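Local structure of rusticyanin (Thiobacillus ferrooxidans, 2CAK) at residues 84-90 and 132-138; 81-85 and 139-143. The protein is a periplasmic, monomeric blue copper protein that binds one copper ion and carries electrons from cytochrome c552 to an A-type oxidase. All blocks are in the same frame, centred on the assembly; numbering follows the deposited sequence.

Interaction 1. Residues 84-90 and 132-138; sequences HSFDITQ and TYYYVCQ. Unlike the reference sequence in segment 84-90: Gln90 (reference Lys). With CU1 (copper (I) ion), chain B.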
loop_
_atom_site.group_PDB
_atom_site.type_symbol
_atom_site.label_atom_id
_atom_site.label_comp_id
_atom_site.label_asym_id
_atom_site.label_seq_id
_atom_site.Cartn_x
_atom_site.Cartn_y
_atom_site.Cartn_z
ATOM N N HIS A 84 2.638 10.435 1.608
ATOM C CA HIS A 84 1.663 9.421 1.989
ATOM C C HIS A 84 2.312 8.276 2.733
ATOM O O HIS A 84 3.495 7.967 2.558
ATOM C CB HIS A 84 1.040 8.872 0.692
ATOM C CG HIS A 84 0.316 9.849 -0.162
ATOM N ND1 HIS A 84 -0.948 10.341 0.088
ATOM C CD2 HIS A 84 0.717 10.381 -1.349
ATOM C CE1 HIS A 84 -1.262 11.133 -0.919
ATOM N NE2 HIS A 84 -0.267 11.207 -1.822
ATOM N N SER A 85 1.507 7.597 3.531
ATOM C CA SER A 85 1.956 6.388 4.226
ATOM C C SER A 85 1.143 5.181 3.767
ATOM O O SER A 85 0.126 5.315 3.084
ATOM C CB SER A 85 1.842 6.510 5.752
ATOM O OG SER A 85 0.500 6.513 6.204
ATOM N N PHE A 86 1.562 3.988 4.136
ATOM C CA PHE A 86 0.874 2.730 3.867
ATOM C C PHE A 86 0.879 1.931 5.176
ATOM O O PHE A 86 1.918 1.410 5.580
ATOM C CB PHE A 86 1.570 1.959 2.744
ATOM C CG PHE A 86 0.875 0.685 2.310
ATOM C CD1 PHE A 86 0.079 0.677 1.161
ATOM C CD2 PHE A 86 0.975 -0.498 2.985
ATOM C CE1 PHE A 86 -0.569 -0.463 0.761
ATOM C CE2 PHE A 86 0.297 -1.611 2.559
ATOM C CZ PHE A 86 -0.469 -1.650 1.448
ATOM N N ASP A 87 -0.257 1.847 5.831
ATOM C CA ASP A 87 -0.357 1.228 7.146
ATOM C C ASP A 87 -1.502 0.216 7.162
ATOM O O ASP A 87 -2.614 0.514 6.685
ATOM C CB ASP A 87 -0.608 2.299 8.223
ATOM C CG ASP A 87 0.592 3.225 8.291
ATOM O OD1 ASP A 87 1.690 2.731 8.649
ATOM O OD2 ASP A 87 0.479 4.387 7.938
ATOM N N ILE A 88 -1.267 -0.946 7.765
ATOM C CA ILE A 88 -2.286 -2.008 7.841
ATOM C C ILE A 88 -2.872 -2.043 9.246
ATOM O O ILE A 88 -2.134 -2.081 10.246
ATOM C CB ILE A 88 -1.674 -3.352 7.431
ATOM C CG1 ILE A 88 -1.066 -3.307 6.025
ATOM C CG2 ILE A 88 -2.693 -4.465 7.560
ATOM C CD1 ILE A 88 -0.188 -4.504 5.664
ATOM N N THR A 89 -4.195 -2.023 9.324
ATOM C CA THR A 89 -4.949 -2.033 10.561
ATOM C C THR A 89 -6.116 -3.001 10.496
ATOM O O THR A 89 -6.493 -3.376 9.383
ATOM C CB THR A 89 -5.435 -0.607 10.857
ATOM O OG1 THR A 89 -6.175 -0.539 12.078
ATOM C CG2 THR A 89 -6.317 -0.075 9.723
ATOM N N GLN A 90 -6.673 -3.391 11.615
ATOM C CA GLN A 90 -7.952 -4.109 11.636
ATOM C C GLN A 90 -9.145 -3.201 11.898
ATOM O O GLN A 90 -10.289 -3.665 11.840
ATOM C CB GLN A 90 -7.875 -5.335 12.559
ATOM C CG GLN A 90 -6.952 -6.340 11.838
ATOM C CD GLN A 90 -7.068 -7.747 12.379
ATOM O OE1 GLN A 90 -6.592 -7.947 13.497
ATOM N NE2 GLN A 90 -7.674 -8.688 11.636
ATOM N N THR A 132 -9.725 -10.128 8.300
ATOM C CA THR A 132 -9.882 -8.933 7.465
ATOM C C THR A 132 -9.041 -7.800 8.004
ATOM O O THR A 132 -9.052 -7.542 9.211
ATOM C CB THR A 132 -11.365 -8.554 7.362
ATOM O OG1 THR A 132 -12.056 -9.687 6.773
ATOM C CG2 THR A 132 -11.510 -7.344 6.476
ATOM N N TYR A 133 -8.341 -7.125 7.097
ATOM C CA TYR A 133 -7.503 -5.962 7.378
ATOM C C TYR A 133 -7.827 -4.858 6.367
ATOM O O TYR A 133 -8.487 -5.092 5.336
ATOM C CB TYR A 133 -6.018 -6.324 7.329
ATOM C CG TYR A 133 -5.580 -7.497 8.181
ATOM C CD1 TYR A 133 -5.830 -8.812 7.800
ATOM C CD2 TYR A 133 -4.879 -7.314 9.371
ATOM C CE1 TYR A 133 -5.422 -9.861 8.590
ATOM C CE2 TYR A 133 -4.456 -8.367 10.157
ATOM C CZ TYR A 133 -4.725 -9.661 9.759
ATOM O OH TYR A 133 -4.294 -10.684 10.564
ATOM N N TYR A 134 -7.327 -3.659 6.654
ATOM C CA TYR A 134 -7.426 -2.542 5.749
ATOM C C TYR A 134 -6.045 -1.882 5.623
ATOM O O TYR A 134 -5.331 -1.822 6.618
ATOM C CB TYR A 134 -8.428 -1.491 6.255
ATOM C CG TYR A 134 -9.835 -2.064 6.217
ATOM C CD1 TYR A 134 -10.667 -1.905 5.111
ATOM C CD2 TYR A 134 -10.325 -2.829 7.286
ATOM C CE1 TYR A 134 -11.930 -2.458 5.108
ATOM C CE2 TYR A 134 -11.571 -3.394 7.245
ATOM C CZ TYR A 134 -12.384 -3.198 6.166
ATOM O OH TYR A 134 -13.642 -3.783 6.139
ATOM N N TYR A 135 -5.717 -1.409 4.437
ATOM C CA TYR A 135 -4.525 -0.587 4.240
ATOM C C TYR A 135 -5.006 0.863 4.059
ATOM O O TYR A 135 -5.956 1.105 3.326
ATOM C CB TYR A 135 -3.650 -1.064 3.073
ATOM C CG TYR A 135 -4.273 -1.201 1.699
ATOM C CD1 TYR A 135 -4.986 -2.331 1.310
ATOM C CD2 TYR A 135 -4.159 -0.190 0.769
ATOM C CE1 TYR A 135 -5.561 -2.447 0.062
ATOM C CE2 TYR A 135 -4.707 -0.308 -0.493
ATOM C CZ TYR A 135 -5.402 -1.424 -0.839
ATOM O OH TYR A 135 -5.964 -1.504 -2.106
ATOM N N VAL A 136 -4.341 1.787 4.778
ATOM C CA VAL A 136 -4.769 3.163 4.886
ATOM C C VAL A 136 -3.577 4.083 4.791
ATOM O O VAL A 136 -2.457 3.700 5.144
ATOM C CB VAL A 136 -5.584 3.442 6.178
ATOM C CG1 VAL A 136 -6.672 2.423 6.420
ATOM C CG2 VAL A 136 -4.693 3.525 7.414
ATOM N N CYS A 137 -3.795 5.318 4.405
ATOM C CA CYS A 137 -2.865 6.410 4.550
ATOM C C CYS A 137 -3.242 7.232 5.813
ATOM O O CYS A 137 -4.444 7.450 6.043
ATOM C CB CYS A 137 -2.877 7.327 3.345
ATOM S SG CYS A 137 -1.772 8.775 3.482
ATOM N N GLN A 138 -2.212 7.651 6.561
ATOM C CA GLN A 138 -2.446 8.418 7.785
ATOM C C GLN A 138 -2.442 9.931 7.613
ATOM O O GLN A 138 -2.685 10.634 8.610
ATOM C CB GLN A 138 -1.415 8.044 8.875
ATOM C CG GLN A 138 -1.631 6.649 9.412
ATOM C CD GLN A 138 -0.794 6.503 10.690
ATOM O OE1 GLN A 138 0.389 6.177 10.800
ATOM N NE2 GLN A 138 -1.518 6.905 11.709
HETATM CU CU CU1 B . -2.210 10.026 1.684
HETATM O O HOH W 1 -11.097 -5.854 10.277
#
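His84 and Cys137 meet through copper, which lies 2.1 Å from His84 ND1 and 2.2 Å from Cys137 SG. The thiolate stands anti to its own backbone N (chi1 178°) and near the plane of the imidazole, at its edge. Cys137 SG also accepts a long, nearly straight bond from Ser85 N at 3.5 Å (N-H...S 168°), which probably tunes its charge and fixes its direction. Ser85 OG has two partners: it donates to Asp87 OD2, 2.7 Å away, and accepts from Gln138 N, so the turn after the cysteine is tied to segment 84-90. From Asp87 to Thr89 the backbones pair antiparallel with Tyr134 and Val136 through four N-H...O bonds. On the face carrying Ile88 and Tyr135, Tyr135 CB sits over the Phe86 ring, 4.1 Å from its centroid; the two rings are near parallel but slid apart. At the far end, in one of two Gln90 conformers, the amide stacks on one face of the Tyr133 ring toward its rim, and Gln90 NE2 donates to Thr132 O. A histidine ligand just before one strand and a cysteine ligand just after its antiparallel neighbour are characteristic of the cupredoxin type 1 copper site.

Interaction 2. Residues 81-85 and 139-143; sequences GFGHS and IPGHA. With CU1 (copper (I) ion), chain B.
His142 ND1 binds the copper ion at 2.1 Å beside His84, and this shared metal governs how the two rings face each other. The nitrogens come within 3.2 Å, His84 ND1 to His142 ND1, yet no hydrogen bond joins them because both are metal ligands. The imidazoles meet rim to rim, with centroids 5.0 Å apart and planes at 44°; neither covers the face of the other, and each presents the edge bearing its ND1. Next to the nitrogens the CE1 carbons of His84 and His142 also approach, to 3.4 Å, as expected for rings converging on one ion.

Ile139 packs against both histidine-bearing segments. Its CG1 is anti to the carbonyl carbon (chi1 -68°) and the chain beyond it is extended, which carries CD1 across to the Gly83-His84 peptide, 3.6 Å from Gly83 C. The other branch turns back on its own segment: Ile139 CG2 lies over the centre of the His142 ring, 3.6 Å above its plane. The two branches of Ile139 thus reach the Gly83-His84 peptide and the His142 ring. His142 N donates to Ile139 O at 3.0 Å, closing the turn through Pro140 and Gly141 and probably helping to place the imidazole. At the outer rim, Phe82 CD2 stands near the plane of the His142 ring, 4.2 Å from His142 CE1, and Phe50 packs against both aromatic groups.

Cys137 and Met147 complete the copper site. The contact joins the loop between strands 70-77 and 87-89 to the loop between strands 131-136 and 148-153.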
loop_
_atom_site.group_PDB
_atom_site.type_symbol
_atom_site.label_atom_id
_atom_site.label_comp_id
_atom_site.label_asym_id
_atom_site.label_seq_id
_atom_site.Cartn_x
_atom_site.Cartn_y
_atom_site.Cartn_z
ATOM N N GLY A 81 4.391 16.407 -4.016
ATOM C CA GLY A 81 3.893 17.335 -3.016
ATOM C C GLY A 81 3.359 16.728 -1.733
ATOM O O GLY A 81 3.026 17.470 -0.793
ATOM N N PHE A 82 3.225 15.420 -1.644
ATOM C CA PHE A 82 2.600 14.744 -0.528
ATOM C C PHE A 82 3.463 13.588 -0.045
ATOM O O PHE A 82 4.049 12.900 -0.851
ATOM C CB PHE A 82 1.220 14.185 -0.916
ATOM C CG PHE A 82 0.282 15.330 -1.238
ATOM C CD1 PHE A 82 0.169 15.842 -2.525
ATOM C CD2 PHE A 82 -0.441 15.914 -0.224
ATOM C CE1 PHE A 82 -0.670 16.902 -2.780
ATOM C CE2 PHE A 82 -1.335 16.962 -0.490
ATOM C CZ PHE A 82 -1.442 17.446 -1.765
ATOM N N GLY A 83 3.487 13.365 1.246
ATOM C CA GLY A 83 4.190 12.260 1.862
ATOM C C GLY A 83 3.359 11.145 2.431
ATOM O O GLY A 83 3.360 10.851 3.647
ATOM N N HIS A 84 2.638 10.435 1.608
ATOM C CA HIS A 84 1.663 9.421 1.989
ATOM C C HIS A 84 2.312 8.276 2.733
ATOM O O HIS A 84 3.495 7.967 2.558
ATOM C CB HIS A 84 1.040 8.872 0.692
ATOM C CG HIS A 84 0.316 9.849 -0.162
ATOM N ND1 HIS A 84 -0.948 10.341 0.088
ATOM C CD2 HIS A 84 0.717 10.381 -1.349
ATOM C CE1 HIS A 84 -1.262 11.133 -0.919
ATOM N NE2 HIS A 84 -0.267 11.207 -1.822
ATOM N N SER A 85 1.507 7.597 3.531
ATOM C CA SER A 85 1.956 6.388 4.226
ATOM C C SER A 85 1.143 5.181 3.767
ATOM O O SER A 85 0.126 5.315 3.084
ATOM C CB SER A 85 1.842 6.510 5.752
ATOM O OG SER A 85 0.500 6.513 6.204
ATOM N N ILE A 139 -2.165 10.461 6.425
ATOM C CA ILE A 139 -2.216 11.913 6.287
ATOM C C ILE A 139 -3.602 12.385 6.629
ATOM O O ILE A 139 -4.561 11.799 6.083
ATOM C CB ILE A 139 -1.825 12.407 4.897
ATOM C CG1 ILE A 139 -0.341 12.165 4.593
ATOM C CG2 ILE A 139 -2.122 13.907 4.751
ATOM C CD1 ILE A 139 0.116 12.628 3.194
ATOM N N PRO A 140 -3.780 13.360 7.507
ATOM C CA PRO A 140 -5.174 13.781 7.852
ATOM C C PRO A 140 -6.042 14.075 6.657
ATOM O O PRO A 140 -5.666 14.777 5.723
ATOM C CB PRO A 140 -4.917 15.047 8.708
ATOM C CG PRO A 140 -3.620 14.701 9.424
ATOM C CD PRO A 140 -2.786 14.048 8.325
ATOM N N GLY A 141 -7.212 13.455 6.637
ATOM C CA GLY A 141 -8.184 13.590 5.593
ATOM C C GLY A 141 -8.137 12.554 4.504
ATOM O O GLY A 141 -9.116 12.382 3.787
ATOM N N HIS A 142 -7.001 11.868 4.288
ATOM C CA HIS A 142 -6.888 11.054 3.096
ATOM C C HIS A 142 -7.732 9.777 3.187
ATOM O O HIS A 142 -8.438 9.480 2.209
ATOM C CB HIS A 142 -5.415 10.726 2.813
ATOM C CG HIS A 142 -4.647 11.890 2.256
ATOM N ND1 HIS A 142 -3.397 11.732 1.693
ATOM C CD2 HIS A 142 -4.991 13.209 2.196
ATOM C CE1 HIS A 142 -3.021 12.958 1.316
ATOM N NE2 HIS A 142 -3.957 13.871 1.601
ATOM N N ALA A 143 -7.642 9.034 4.284
ATOM C CA ALA A 143 -8.516 7.882 4.449
ATOM C C ALA A 143 -10.010 8.229 4.401
ATOM O O ALA A 143 -10.801 7.447 3.862
ATOM C CB ALA A 143 -8.137 7.088 5.703
HETATM CU CU CU1 B . -2.210 10.026 1.684
#

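From the N terminus, the chain leaves strand 70-77, passes through 81-85 to the first copper ligand and runs on into strand 87-89. Its partners come much later, after strands 106-107 and 119-126. Interaction 1 closes the shorter loop, with 41 residues between its segments; interaction 2 spans 53, from 81-85 to 139-143. Because the first segments overlap at His84 and Ser85 while 132-138 runs directly into 139-143, the two closures are broadly nested. Their centres lie about 12 Å apart, with copper touching both. Interaction 1 pairs neighbouring strands of the seven-stranded sheet, and interaction 2 extends that connection into the loops beyond their copper-proximal ends.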